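Local coordinates for YjbQ family protein (Aeropyrum pernix, PDB 2P6H), which is of unknown function but belongs to the UPF0047 (YjbQ) family and forms an assembly of three identical subunits, at residues Met1-Ser5 and Leu129-Gly133; Val8-Arg13 and Phe116-Pro122; Leu37-His43 and Arg125-Leu130. Residue numbers count along the deposited sequence, not the author numbering.

How the contacts relate
Contacts 1 and 3 lie on the two sides of strand 124-133 within one antiparallel sheet. Contact 1 pairs it with strand 2-9, contact 3 with strand 35-40. Their centres are about 10 Å apart, they share Leu129 and Leu130, and both meet the second subunit. Contact 2 lies about 24 Å from the centre of contact 1 and 15 Å from that of contact 3. It links the far end of strand 2-9 to strand 113-118 of a three-stranded sheet. Along the chain, contact 2 is nested inside contact 1 and crosses contact 3. Glu118 of contact 2 and Arg125 of contact 3 form a salt bridge, so both sheets are tied together near the sulfate held by Arg125.

Contact 1: Met1-Ser5 and Leu129-Gly133; sequences METGS and LLYLG
This is an antiparallel beta pair at the side of a five-stranded sheet. It brings the N-terminal strand 2-9, outermost within its chain, alongside the C-terminal strand 124-133. The axes of 2-5 and 129-133 approach to 4.8 Å, with 163° between their N-to-C directions. Both backbones are extended. Glu2-Tyr131 and Gly4-Leu129 are hydrogen-bonded pairs (CA-CA 5.0 Å each). Thr3-Leu130 between them is a non-hydrogen-bonded pair (CA-CA 4.6 Å). Glu2 N donates to Tyr131 O (2.8 Å) and Tyr131 N to Glu2 O (2.8 Å). Gly4 N donates to Leu129 O (3.0 Å) and Leu129 N to Gly4 O (2.7 Å). Leu129 O also accepts from a water at 3.1 Å. The same water is a weak partner of Thr3 OG1 at 3.4 Å. Leu130 and Leu132 make their backbone bonds on the other side, with Val38 and Leu36. Tyr131 (chi1 t) has its hydroxyl bonded to the carbonyl of Glu134.

Glu2, Leu129 and Tyr131 occupy one face and touch Trp26 of helix 20-28. Thr3 and Leu130 are on the other face, which packs on the second subunit at Val102 and Pro100. Leu132 meets Leu132 of the third subunit. Met1 (chi1 p, chi2 t) adds apolar contacts: its CE lies 3.9 Å from Leu130 CD1, and its CB lies 3.7 Å from Leu132 CD1.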
loop_
_atom_site.group_PDB
_atom_site.type_symbol
_atom_site.label_atom_id
_atom_site.label_comp_id
_atom_site.label_asym_id
_atom_site.label_seq_id
_atom_site.Cartn_x
_atom_site.Cartn_y
_atom_site.Cartn_z
ATOM N N MET A 1 -14.820 7.260 17.256
ATOM C CA MET A 1 -14.469 6.077 16.423
ATOM C C MET A 1 -14.704 4.776 17.174
ATOM O O MET A 1 -14.729 4.743 18.406
ATOM C CB MET A 1 -13.003 6.156 15.991
ATOM C CG MET A 1 -12.033 6.243 17.149
ATOM S SD MET A 1 -10.332 6.491 16.625
ATOM C CE MET A 1 -9.484 5.337 17.723
ATOM N N GLU A 2 -14.876 3.701 16.417
ATOM C CA GLU A 2 -15.086 2.393 16.976
ATOM C C GLU A 2 -13.915 1.513 16.649
ATOM O O GLU A 2 -13.185 1.698 15.690
ATOM C CB GLU A 2 -16.316 1.733 16.364
ATOM C CG GLU A 2 -17.591 2.563 16.481
ATOM C CD GLU A 2 -17.994 2.683 17.935
ATOM O OE1 GLU A 2 -17.651 1.814 18.721
ATOM O OE2 GLU A 2 -18.679 3.631 18.258
ATOM N N THR A 3 -13.786 0.499 17.477
ATOM C CA THR A 3 -12.589 -0.275 17.377
ATOM C C THR A 3 -12.843 -1.748 17.767
ATOM O O THR A 3 -13.685 -2.040 18.606
ATOM C CB THR A 3 -11.597 0.413 18.330
ATOM O OG1 THR A 3 -10.474 0.930 17.585
ATOM C CG2 THR A 3 -11.165 -0.510 19.460
ATOM N N GLY A 4 -12.210 -2.629 16.996
ATOM C CA GLY A 4 -12.469 -4.050 17.111
ATOM C C GLY A 4 -11.394 -4.925 16.494
ATOM O O GLY A 4 -10.415 -4.433 15.934
ATOM N N SER A 5 -11.582 -6.233 16.599
ATOM C CA SER A 5 -10.621 -7.179 16.047
ATOM C C SER A 5 -11.202 -8.578 16.027
ATOM O O SER A 5 -12.189 -8.864 16.704
ATOM C CB SER A 5 -9.355 -7.202 16.898
ATOM O OG SER A 5 -9.600 -7.885 18.117
ATOM N N LEU A 129 -9.474 -3.698 13.493
ATOM C CA LEU A 129 -10.411 -2.883 12.728
ATOM C C LEU A 129 -10.680 -1.565 13.433
ATOM O O LEU A 129 -10.764 -1.501 14.660
ATOM C CB LEU A 129 -11.746 -3.627 12.548
ATOM C CG LEU A 129 -11.676 -5.059 12.001
ATOM C CD1 LEU A 129 -12.990 -5.786 12.198
ATOM C CD2 LEU A 129 -11.296 -5.020 10.529
ATOM N N LEU A 130 -10.805 -0.509 12.640
ATOM C CA LEU A 130 -11.065 0.834 13.160
ATOM C C LEU A 130 -12.085 1.522 12.275
ATOM O O LEU A 130 -11.950 1.583 11.060
ATOM C CB LEU A 130 -9.754 1.651 13.186
ATOM C CG LEU A 130 -9.923 3.104 13.706
ATOM C CD1 LEU A 130 -8.626 3.675 14.279
ATOM C CD2 LEU A 130 -10.373 4.073 12.614
ATOM N N TYR A 131 -13.131 2.065 12.884
ATOM C CA TYR A 131 -14.138 2.785 12.121
ATOM C C TYR A 131 -14.165 4.221 12.594
ATOM O O TYR A 131 -14.340 4.495 13.786
ATOM C CB TYR A 131 -15.530 2.186 12.288
ATOM C CG TYR A 131 -16.554 2.981 11.514
ATOM C CD1 TYR A 131 -16.573 2.950 10.119
ATOM C CD2 TYR A 131 -17.446 3.836 12.164
ATOM C CE1 TYR A 131 -17.449 3.757 9.387
ATOM C CE2 TYR A 131 -18.326 4.650 11.437
ATOM C CZ TYR A 131 -18.317 4.605 10.055
ATOM O OH TYR A 131 -19.151 5.427 9.329
ATOM N N LEU A 132 -13.998 5.134 11.652
ATOM C CA LEU A 132 -13.952 6.556 11.947
ATOM C C LEU A 132 -15.014 7.244 11.118
ATOM O O LEU A 132 -14.923 7.345 9.901
ATOM C CB LEU A 132 -12.556 7.107 11.591
ATOM C CG LEU A 132 -12.331 8.580 12.006
ATOM C CD1 LEU A 132 -12.012 8.725 13.496
ATOM C CD2 LEU A 132 -11.172 9.238 11.256
ATOM N N GLY A 133 -16.063 7.753 11.757
ATOM C CA GLY A 133 -17.094 8.439 11.005
ATOM C C GLY A 133 -18.451 8.469 11.678
ATOM O O GLY A 133 -18.584 8.157 12.865
HETATM O O HOH W 1 -8.260 -1.341 16.477
#

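Contact 2: Val8-Arg13 and Phe116-Pro122; sequences VKTERR and FVEMDGP. With SO4 (sulfate ion), chain E.
Residues 8-9 end a strand, and 10-13 leave it as a loop. Residues 116-118 end another strand, and 119-122 turn back with a cis peptide between Gly121 and Pro122. The loops converge: CA-CA distances fall from 8.2 Å for Val8-Phe116 to 4.5 Å for Glu11-Pro122 and 4.0 Å for Arg13-Gly121. Gly121 N donates to Arg13 O (3.0 Å). Two CA-H...O contacts add to it, Gly121 CA to Arg12 O (3.1 Å) and Arg13 CA to Gly121 O (3.2 Å). A beta carbon at Gly121 would clash with Arg12 O and Thr10 OG1.

Pro122 CB rests 3.3 Å from Thr10 O. Thr10 (chi1 p) sets OG1 2.8 Å from Glu118 OE2, in position to hydrogen-bond it, and OG1 also bonds the backbone of Arg123. Glu118 (chi1 t, chi2 p) is a hub. Its OE2 has a salt bridge to Arg125, while OE1 accepts from Asp120 N (2.8 Å) and weakly from Met119 N (2.9 Å). A water joins the extended Arg13, NE at 2.8 Å, to Asp120 OD1 at 2.6 Å. Asp120 OD2 accepts a hydrogen bond from Asn83 and forms a salt bridge with Arg123. Val8 CG1 lies over one face of the Phe116 ring, 4.2 Å from CG, and Thr10 CG2 is 3.9 Å from Phe116 CE1. Outside, Lys9 N donates to sulfate O4 (3.2 Å), an ion also held by Lys22.

In the fold, this is a junction of two antiparallel sheets, where the turn after strand 113-118 folds round the carboxylate of Glu118 and leaves through a cis Gly121-Pro122 peptide.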
loop_
_atom_site.group_PDB
_atom_site.type_symbol
_atom_site.label_atom_id
_atom_site.label_comp_id
_atom_site.label_asym_id
_atom_site.label_seq_id
_atom_site.Cartn_x
_atom_site.Cartn_y
_atom_site.Cartn_z
ATOM N N VAL A 8 -7.746 -14.960 13.052
ATOM C CA VAL A 8 -7.726 -15.724 11.818
ATOM C C VAL A 8 -6.710 -16.830 12.007
ATOM O O VAL A 8 -5.510 -16.590 12.145
ATOM C CB VAL A 8 -7.291 -14.814 10.647
ATOM C CG1 VAL A 8 -7.154 -15.659 9.371
ATOM C CG2 VAL A 8 -8.306 -13.713 10.405
ATOM N N LYS A 9 -7.219 -18.051 12.038
ATOM C CA LYS A 9 -6.397 -19.225 12.209
ATOM C C LYS A 9 -5.932 -19.713 10.853
ATOM O O LYS A 9 -6.715 -20.150 10.019
ATOM C CB LYS A 9 -7.238 -20.306 12.893
ATOM C CG LYS A 9 -6.380 -21.445 13.452
ATOM C CD LYS A 9 -6.698 -22.791 12.795
ATOM C CE LYS A 9 -6.381 -23.983 13.703
ATOM N NZ LYS A 9 -5.302 -24.777 13.119
ATOM N N THR A 10 -4.631 -19.620 10.589
ATOM C CA THR A 10 -4.132 -20.075 9.309
ATOM C C THR A 10 -3.648 -21.522 9.441
ATOM O O THR A 10 -3.275 -21.985 10.511
ATOM C CB THR A 10 -3.003 -19.120 8.847
ATOM O OG1 THR A 10 -1.850 -19.332 9.662
ATOM C CG2 THR A 10 -3.454 -17.664 8.998
ATOM N N GLU A 11 -3.688 -22.253 8.331
ATOM C CA GLU A 11 -3.382 -23.678 8.345
ATOM C C GLU A 11 -2.079 -24.106 7.681
ATOM O O GLU A 11 -1.553 -25.178 7.987
ATOM C CB GLU A 11 -4.559 -24.422 7.716
ATOM C CG GLU A 11 -5.896 -23.878 8.199
ATOM C CD GLU A 11 -6.927 -23.738 7.091
ATOM O OE1 GLU A 11 -6.926 -24.558 6.145
ATOM O OE2 GLU A 11 -7.747 -22.798 7.173
ATOM N N ARG A 12 -1.560 -23.278 6.777
ATOM C CA ARG A 12 -0.355 -23.549 5.989
ATOM C C ARG A 12 0.704 -22.445 6.136
ATOM O O ARG A 12 0.421 -21.326 6.543
ATOM C CB ARG A 12 -0.762 -23.683 4.521
ATOM C CG ARG A 12 -1.112 -25.123 4.145
ATOM C CD ARG A 12 0.061 -25.852 3.479
ATOM N NE ARG A 12 1.342 -25.362 3.995
ATOM C CZ ARG A 12 2.296 -26.277 4.248
ATOM N NH1 ARG A 12 2.083 -27.554 3.980
ATOM N NH2 ARG A 12 3.428 -25.898 4.848
ATOM N N ARG A 13 1.939 -22.725 5.728
ATOM C CA ARG A 13 2.973 -21.706 5.746
ATOM C C ARG A 13 2.525 -20.497 4.941
ATOM O O ARG A 13 2.563 -19.361 5.396
ATOM C CB ARG A 13 4.263 -22.288 5.159
ATOM C CG ARG A 13 5.456 -21.349 5.349
ATOM C CD ARG A 13 6.731 -21.860 4.666
ATOM N NE ARG A 13 7.908 -21.206 5.251
ATOM C CZ ARG A 13 9.124 -21.569 4.798
ATOM N NH1 ARG A 13 9.240 -22.429 3.801
ATOM N NH2 ARG A 13 10.221 -21.109 5.413
ATOM N N PHE A 116 -6.660 -12.044 3.763
ATOM C CA PHE A 116 -5.587 -12.145 4.739
ATOM C C PHE A 116 -4.529 -12.983 4.026
ATOM O O PHE A 116 -4.828 -14.059 3.499
ATOM C CB PHE A 116 -6.035 -12.889 5.998
ATOM C CG PHE A 116 -4.989 -12.909 7.079
ATOM C CD1 PHE A 116 -3.985 -13.868 7.071
ATOM C CD2 PHE A 116 -4.995 -11.952 8.093
ATOM C CE1 PHE A 116 -2.997 -13.879 8.052
ATOM C CE2 PHE A 116 -4.010 -11.953 9.086
ATOM C CZ PHE A 116 -3.010 -12.918 9.064
ATOM N N VAL A 117 -3.301 -12.485 3.999
ATOM C CA VAL A 117 -2.224 -13.209 3.353
ATOM C C VAL A 117 -1.222 -13.705 4.373
ATOM O O VAL A 117 -0.410 -12.957 4.901
ATOM C CB VAL A 117 -1.513 -12.249 2.424
ATOM C CG1 VAL A 117 -0.416 -12.982 1.655
ATOM C CG2 VAL A 117 -2.501 -11.649 1.441
ATOM N N GLU A 118 -1.296 -14.996 4.690
ATOM C CA GLU A 118 -0.390 -15.628 5.660
ATOM C C GLU A 118 0.878 -16.097 4.943
ATOM O O GLU A 118 0.802 -16.762 3.903
ATOM C CB GLU A 118 -1.084 -16.833 6.315
ATOM C CG GLU A 118 -0.207 -17.676 7.239
ATOM C CD GLU A 118 0.325 -16.889 8.425
ATOM O OE1 GLU A 118 1.323 -16.155 8.256
ATOM O OE2 GLU A 118 -0.259 -16.995 9.523
ATOM N N MET A 119 2.042 -15.753 5.487
ATOM C CA MET A 119 3.294 -16.165 4.870
ATOM C C MET A 119 4.197 -16.918 5.846
ATOM O O MET A 119 5.284 -17.374 5.477
ATOM C CB MET A 119 4.009 -14.946 4.272
ATOM C CG MET A 119 3.228 -14.370 3.089
ATOM S SD MET A 119 3.820 -12.811 2.438
ATOM C CE MET A 119 2.958 -11.653 3.498
ATOM N N ASP A 120 3.730 -17.061 7.085
ATOM C CA ASP A 120 4.496 -17.786 8.112
ATOM C C ASP A 120 3.559 -18.604 9.000
ATOM O O ASP A 120 3.675 -18.630 10.219
ATOM C CB ASP A 120 5.301 -16.778 8.968
ATOM C CG ASP A 120 6.356 -17.487 9.844
ATOM O OD1 ASP A 120 6.826 -18.547 9.429
ATOM O OD2 ASP A 120 6.678 -16.975 10.912
ATOM N N GLY A 121 2.608 -19.295 8.379
ATOM C CA GLY A 121 1.689 -20.123 9.136
ATOM C C GLY A 121 2.271 -21.505 9.390
ATOM O O GLY A 121 3.385 -21.786 8.963
ATOM N N PRO A 122 1.538 -22.393 10.080
ATOM C CA PRO A 122 0.197 -22.136 10.620
ATOM C C PRO A 122 0.267 -21.351 11.924
ATOM O O PRO A 122 1.062 -21.670 12.812
ATOM C CB PRO A 122 -0.354 -23.536 10.830
ATOM C CG PRO A 122 0.816 -24.399 11.169
ATOM C CD PRO A 122 1.928 -23.795 10.309
HETATM S S SO4 E . -11.225 -19.194 12.064
HETATM O O1 SO4 E . -12.563 -18.703 12.069
HETATM O O2 SO4 E . -10.959 -20.490 11.548
HETATM O O3 SO4 E . -10.697 -19.167 13.524
HETATM O O4 SO4 E . -10.329 -18.293 11.364
HETATM O O HOH W 2 8.300 -19.649 7.590
#

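Contact 3: Leu37-His43 and Arg125-Leu130; sequences LVVYVPH and RTVNLL. With SO4 (sulfate ion), chain C.
Two neighbouring strands of the five-stranded antiparallel sheet meet here, 35-40 and 124-133. The axes of 37-40 and 125-130 approach to 4.9 Å, with 165° between their N-to-C directions. Val38-Leu130 and Tyr40-Asn128 are hydrogen-bonded pairs. Val39-Leu129 between them is non-hydrogen-bonded.

Asn128, His43 and Leu130 bury most area. Asn128 N donates to Tyr40 O (2.7 Å), and Tyr40 N returns a bond to Asn128 O (3.1 Å). Tyr40 takes chi1 p, which lays its ring against Asn128: Asn128 CB lies over the ring face, 3.5 Å from the centroid, a CH-pi contact. Tyr40 OH bonds Ser107 of the second subunit and a water (2.7 Å) that donates to Leu129 O (3.1 Å).

Leu130 pairs with Val38: Val38 N to Leu130 O is 2.8 Å and Leu130 N to Val38 O is 3.0 Å. Their CB atoms are 4.2 Å apart. Leu130 and Tyr40 pack on Pro100 of the second subunit, so this face joins subunits. The other face carries Val39, whose CG2 is 4.1 Å from Leu129 CD2. Leu129 packs there against helix 20-28.

Past Tyr40 the first strand ends, and Pro42 turns the chain. His43 (chi1 m) then takes over the pairing with its side chain: NE2 accepts from Thr126 N (2.9 Å). Arg125 CD lies over the His43 ring face, 3.8 Å from the centroid. Arg125 NE is bridged to Glu118. Thr44 and Thr45 also bond the nearby sulfate, probably from the crystallisation liquor, and Arg125 NH1 donates to its O3 at 2.9 Å.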
loop_
_atom_site.group_PDB
_atom_site.type_symbol
_atom_site.label_atom_id
_atom_site.label_comp_id
_atom_site.label_asym_id
_atom_site.label_seq_id
_atom_site.Cartn_x
_atom_site.Cartn_y
_atom_site.Cartn_z
ATOM N N LEU A 37 -13.139 2.764 7.072
ATOM C CA LEU A 37 -12.814 1.627 7.844
ATOM C C LEU A 37 -11.360 1.343 7.584
ATOM O O LEU A 37 -10.884 1.436 6.460
ATOM C CB LEU A 37 -13.664 0.485 7.316
ATOM C CG LEU A 37 -13.099 -0.854 7.754
ATOM C CD1 LEU A 37 -13.390 -1.097 9.230
ATOM C CD2 LEU A 37 -13.645 -2.048 6.969
ATOM N N VAL A 38 -10.610 1.067 8.650
ATOM C CA VAL A 38 -9.216 0.674 8.442
ATOM C C VAL A 38 -9.059 -0.743 8.892
ATOM O O VAL A 38 -9.378 -1.104 10.016
ATOM C CB VAL A 38 -8.235 1.543 9.263
ATOM C CG1 VAL A 38 -6.797 1.112 8.981
ATOM C CG2 VAL A 38 -8.400 3.005 8.892
ATOM N N VAL A 39 -8.635 -1.574 7.935
ATOM C CA VAL A 39 -8.348 -2.961 8.196
ATOM C C VAL A 39 -6.865 -3.101 8.248
ATOM O O VAL A 39 -6.150 -2.765 7.313
ATOM C CB VAL A 39 -8.869 -3.826 7.049
ATOM C CG1 VAL A 39 -8.668 -5.303 7.380
ATOM C CG2 VAL A 39 -10.347 -3.557 6.830
ATOM N N TYR A 40 -6.327 -3.589 9.356
ATOM C CA TYR A 40 -4.886 -3.723 9.459
ATOM C C TYR A 40 -4.488 -4.888 10.350
ATOM O O TYR A 40 -5.227 -5.322 11.231
ATOM C CB TYR A 40 -4.269 -2.399 9.962
ATOM C CG TYR A 40 -4.747 -2.022 11.332
ATOM C CD1 TYR A 40 -6.072 -1.640 11.549
ATOM C CD2 TYR A 40 -3.843 -1.969 12.399
ATOM C CE1 TYR A 40 -6.494 -1.233 12.811
ATOM C CE2 TYR A 40 -4.264 -1.554 13.662
ATOM C CZ TYR A 40 -5.597 -1.197 13.865
ATOM O OH TYR A 40 -6.015 -0.781 15.118
ATOM N N VAL A 41 -3.306 -5.439 10.049
ATOM C CA VAL A 41 -2.795 -6.538 10.834
ATOM C C VAL A 41 -1.488 -6.092 11.525
ATOM O O VAL A 41 -0.686 -5.347 10.976
ATOM C CB VAL A 41 -2.641 -7.789 9.905
ATOM C CG1 VAL A 41 -3.849 -7.903 8.978
ATOM C CG2 VAL A 41 -1.378 -7.669 9.072
ATOM N N PRO A 42 -1.333 -6.467 12.793
ATOM C CA PRO A 42 -0.161 -6.103 13.572
ATOM C C PRO A 42 1.028 -7.058 13.324
ATOM O O PRO A 42 2.013 -7.048 14.050
ATOM C CB PRO A 42 -0.611 -6.232 15.012
ATOM C CG PRO A 42 -1.480 -7.478 14.989
ATOM C CD PRO A 42 -2.269 -7.212 13.636
ATOM N N HIS A 43 0.929 -7.865 12.273
ATOM C CA HIS A 43 1.985 -8.841 11.978
ATOM C C HIS A 43 2.975 -8.368 10.914
ATOM O O HIS A 43 2.579 -7.724 9.947
ATOM C CB HIS A 43 1.356 -10.165 11.525
ATOM C CG HIS A 43 0.311 -10.694 12.461
ATOM N ND1 HIS A 43 0.584 -11.034 13.769
ATOM C CD2 HIS A 43 -1.010 -10.937 12.277
ATOM C CE1 HIS A 43 -0.523 -11.461 14.352
ATOM N NE2 HIS A 43 -1.505 -11.411 13.469
ATOM N N ARG A 125 -3.658 -15.845 13.879
ATOM C CA ARG A 125 -3.427 -14.443 13.560
ATOM C C ARG A 125 -4.540 -13.487 13.982
ATOM O O ARG A 125 -5.620 -13.914 14.366
ATOM C CB ARG A 125 -3.183 -14.322 12.068
ATOM C CG ARG A 125 -2.020 -15.137 11.556
ATOM C CD ARG A 125 -0.681 -14.719 12.175
ATOM N NE ARG A 125 0.399 -15.007 11.237
ATOM C CZ ARG A 125 1.611 -14.465 11.306
ATOM N NH1 ARG A 125 1.907 -13.613 12.290
ATOM N NH2 ARG A 125 2.514 -14.714 10.353
ATOM N N THR A 126 -4.254 -12.190 13.923
ATOM C CA THR A 126 -5.204 -11.141 14.317
ATOM C C THR A 126 -5.405 -10.102 13.222
ATOM O O THR A 126 -4.491 -9.749 12.487
ATOM C CB THR A 126 -4.676 -10.431 15.555
ATOM O OG1 THR A 126 -4.577 -11.372 16.625
ATOM C CG2 THR A 126 -5.642 -9.314 15.966
ATOM N N VAL A 127 -6.669 -9.656 13.093
ATOM C CA VAL A 127 -6.978 -8.537 12.215
ATOM C C VAL A 127 -7.636 -7.481 13.050
ATOM O O VAL A 127 -8.598 -7.750 13.766
ATOM C CB VAL A 127 -7.990 -8.984 11.155
ATOM C CG1 VAL A 127 -8.444 -7.767 10.333
ATOM C CG2 VAL A 127 -7.384 -10.008 10.227
ATOM N N ASN A 128 -7.048 -6.285 13.009
ATOM C CA ASN A 128 -7.598 -5.211 13.792
ATOM C C ASN A 128 -8.460 -4.316 12.896
ATOM O O ASN A 128 -8.227 -4.202 11.700
ATOM C CB ASN A 128 -6.419 -4.394 14.372
ATOM C CG ASN A 128 -5.711 -5.173 15.466
ATOM O OD1 ASN A 128 -4.518 -5.020 15.703
ATOM N ND2 ASN A 128 -6.489 -6.018 16.173
ATOM N N LEU A 129 -9.474 -3.698 13.493
ATOM C CA LEU A 129 -10.411 -2.883 12.728
ATOM C C LEU A 129 -10.680 -1.565 13.433
ATOM O O LEU A 129 -10.764 -1.501 14.660
ATOM C CB LEU A 129 -11.746 -3.627 12.548
ATOM C CG LEU A 129 -11.676 -5.059 12.001
ATOM C CD1 LEU A 129 -12.990 -5.786 12.198
ATOM C CD2 LEU A 129 -11.296 -5.020 10.529
ATOM N N LEU A 130 -10.805 -0.509 12.640
ATOM C CA LEU A 130 -11.065 0.834 13.160
ATOM C C LEU A 130 -12.085 1.522 12.275
ATOM O O LEU A 130 -11.950 1.583 11.060
ATOM C CB LEU A 130 -9.754 1.651 13.186
ATOM C CG LEU A 130 -9.923 3.104 13.706
ATOM C CD1 LEU A 130 -8.626 3.675 14.279
ATOM C CD2 LEU A 130 -10.373 4.073 12.614
HETATM S S SO4 C . 4.825 -11.251 13.531
HETATM O O1 SO4 C . 6.052 -12.175 13.543
HETATM O O2 SO4 C . 3.981 -11.395 14.717
HETATM O O3 SO4 C . 3.967 -11.542 12.386
HETATM O O4 SO4 C . 5.239 -9.856 13.447
HETATM O O HOH W 1 -8.260 -1.341 16.477
#